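Local coordinates for uncharacterized protein (Cytophaga hutchinsonii ATCC 33406, PDB 3FF4) that is of unknown function but, having a Rossmann-like CoA-binding domain, probably binds coenzyme A or a related nucleotide, at residues A[93-96]-A[97-101]. Numbering follows the deposited sequence.
Sequences ENEE and LEEIL
Asn94 and Glu98 exchange hydrogen bonds at the start of helix 95-103. Asn94 N donates to Glu98 OE1 over 3.1 Å, reaching the carboxylate on its anti side and 24° out of its plane, while Glu98 N returns a nearly straight bond to Asn94 O. A glutamate is long enough to reach back in this way: with CG beside its own backbone N (chi1 -61°), the extended Glu98 chain sets its carboxylate next to the loop that leads into the helix. Asparagine suits the N-cap because its short side chain can accept from the first turn: OD1 takes a weak bond from Leu97 N at 3.2 Å. Its ND2 is hydrogen-bonded to Gln71 OE1 and Tyr75 OH, tying the cap to the end of helix 68-71 and the start of helix 75-81. Without the carboxylate, as with an alanine at Glu98, Asn94 N would probably lose this partner and the backbone before the helix would be less firmly held.

The helix is the crossover between parallel strands 85-88 and 107-110, a right-handed beta-alpha-beta unit of the Rossmann-like sheet. Regular i to i+4 bonds carry it forward, Glu99 N to Glu95 O and Ile100 N to Glu96 O.

Van der Waals contacts lie beside these bonds. Leu97 CB is 3.5 Å from Asn94 ND2, the side chains crossing at about a right angle; apolar and buried, the leucine packs on Phe88 of strand 85-88 and Ile78 of helix 75-81. Ile100 CD1 lies 3.8 Å from Glu96 CG, and Glu96 OE1 is hydrogen-bonded to Tyr75 OH.

Like charges meet on the exposed side, where Glu95 OE2 and Glu99 OE2 stand 3.8 Å apart, a proximity likely to raise the proton affinity of one or both carboxylates.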
loop_
_atom_site.group_PDB
_atom_site.type_symbol
_atom_site.label_atom_id
_atom_site.label_comp_id
_atom_site.label_asym_id
_atom_site.label_seq_id
_atom_site.Cartn_x
_atom_site.Cartn_y
_atom_site.Cartn_z
ATOM N N GLU A 93 9.088 -8.033 0.082
ATOM C CA GLU A 93 8.711 -9.338 0.636
ATOM C C GLU A 93 9.270 -9.524 2.059
ATOM O O GLU A 93 10.445 -9.243 2.332
ATOM C CB GLU A 93 9.190 -10.513 -0.248
ATOM C CG GLU A 93 8.556 -10.612 -1.650
ATOM C CD GLU A 93 9.242 -9.728 -2.704
ATOM O OE1 GLU A 93 10.066 -8.852 -2.335
ATOM O OE2 GLU A 93 8.937 -9.879 -3.913
ATOM N N ASN A 94 8.425 -10.033 2.949
ATOM C CA ASN A 94 8.773 -10.106 4.350
ATOM C C ASN A 94 7.986 -11.265 4.946
ATOM O O ASN A 94 6.799 -11.136 5.240
ATOM C CB ASN A 94 8.450 -8.769 5.046
ATOM C CG ASN A 94 8.745 -8.781 6.544
ATOM O OD1 ASN A 94 9.047 -9.826 7.120
ATOM N ND2 ASN A 94 8.656 -7.608 7.179
ATOM N N GLU A 95 8.641 -12.413 5.095
ATOM C CA GLU A 95 7.913 -13.616 5.489
ATOM C C GLU A 95 7.274 -13.486 6.866
ATOM O O GLU A 95 6.120 -13.861 7.025
ATOM C CB GLU A 95 8.766 -14.879 5.388
ATOM C CG GLU A 95 7.963 -16.123 5.715
ATOM C CD GLU A 95 8.627 -17.393 5.244
ATOM O OE1 GLU A 95 8.481 -17.726 4.044
ATOM O OE2 GLU A 95 9.270 -18.064 6.079
ATOM N N GLU A 96 8.003 -12.924 7.829
ATOM C CA GLU A 96 7.452 -12.676 9.158
ATOM C C GLU A 96 6.170 -11.837 9.087
ATOM O O GLU A 96 5.149 -12.183 9.706
ATOM C CB GLU A 96 8.476 -11.996 10.076
ATOM C CG GLU A 96 7.811 -11.348 11.290
ATOM C CD GLU A 96 8.791 -10.707 12.252
ATOM O OE1 GLU A 96 9.394 -9.660 11.904
ATOM O OE2 GLU A 96 8.946 -11.248 13.371
ATOM N N LEU A 97 6.196 -10.753 8.313
ATOM C CA LEU A 97 4.995 -9.918 8.234
ATOM C C LEU A 97 3.835 -10.633 7.520
ATOM O O LEU A 97 2.683 -10.531 7.951
ATOM C CB LEU A 97 5.269 -8.506 7.662
ATOM C CG LEU A 97 3.991 -7.634 7.552
ATOM C CD1 LEU A 97 3.308 -7.463 8.899
ATOM C CD2 LEU A 97 4.232 -6.239 6.941
ATOM N N GLU A 98 4.130 -11.343 6.440
ATOM C CA GLU A 98 3.118 -12.219 5.808
ATOM C C GLU A 98 2.384 -13.136 6.827
ATOM O O GLU A 98 1.146 -13.193 6.848
ATOM C CB GLU A 98 3.766 -13.046 4.684
ATOM C CG GLU A 98 4.358 -12.156 3.573
ATOM C CD GLU A 98 5.399 -12.864 2.664
ATOM O OE1 GLU A 98 6.340 -12.167 2.204
ATOM O OE2 GLU A 98 5.271 -14.080 2.400
ATOM N N GLU A 99 3.148 -13.834 7.667
ATOM C CA GLU A 99 2.567 -14.750 8.649
ATOM C C GLU A 99 1.760 -14.024 9.692
ATOM O O GLU A 99 0.684 -14.482 10.061
ATOM C CB GLU A 99 3.639 -15.555 9.358
ATOM C CG GLU A 99 4.289 -16.529 8.455
ATOM C CD GLU A 99 5.391 -17.307 9.141
ATOM O OE1 GLU A 99 5.401 -17.393 10.405
ATOM O OE2 GLU A 99 6.252 -17.840 8.393
ATOM N N ILE A 100 2.279 -12.897 10.169
ATOM C CA ILE A 100 1.557 -12.106 11.163
ATOM C C ILE A 100 0.220 -11.654 10.577
ATOM O O ILE A 100 -0.835 -11.754 11.231
ATOM C CB ILE A 100 2.389 -10.907 11.645
ATOM C CG1 ILE A 100 3.540 -11.386 12.541
ATOM C CG2 ILE A 100 1.506 -9.915 12.388
ATOM C CD1 ILE A 100 4.521 -10.281 12.916
ATOM N N LEU A 101 0.253 -11.187 9.334
ATOM C CA LEU A 101 -0.991 -10.789 8.649
ATOM C C LEU A 101 -1.983 -11.950 8.526
ATOM O O LEU A 101 -3.136 -11.837 8.967
ATOM C CB LEU A 101 -0.693 -10.204 7.261
ATOM C CG LEU A 101 -0.002 -8.838 7.291
ATOM C CD1 LEU A 101 0.550 -8.490 5.903
ATOM C CD2 LEU A 101 -0.935 -7.744 7.814
#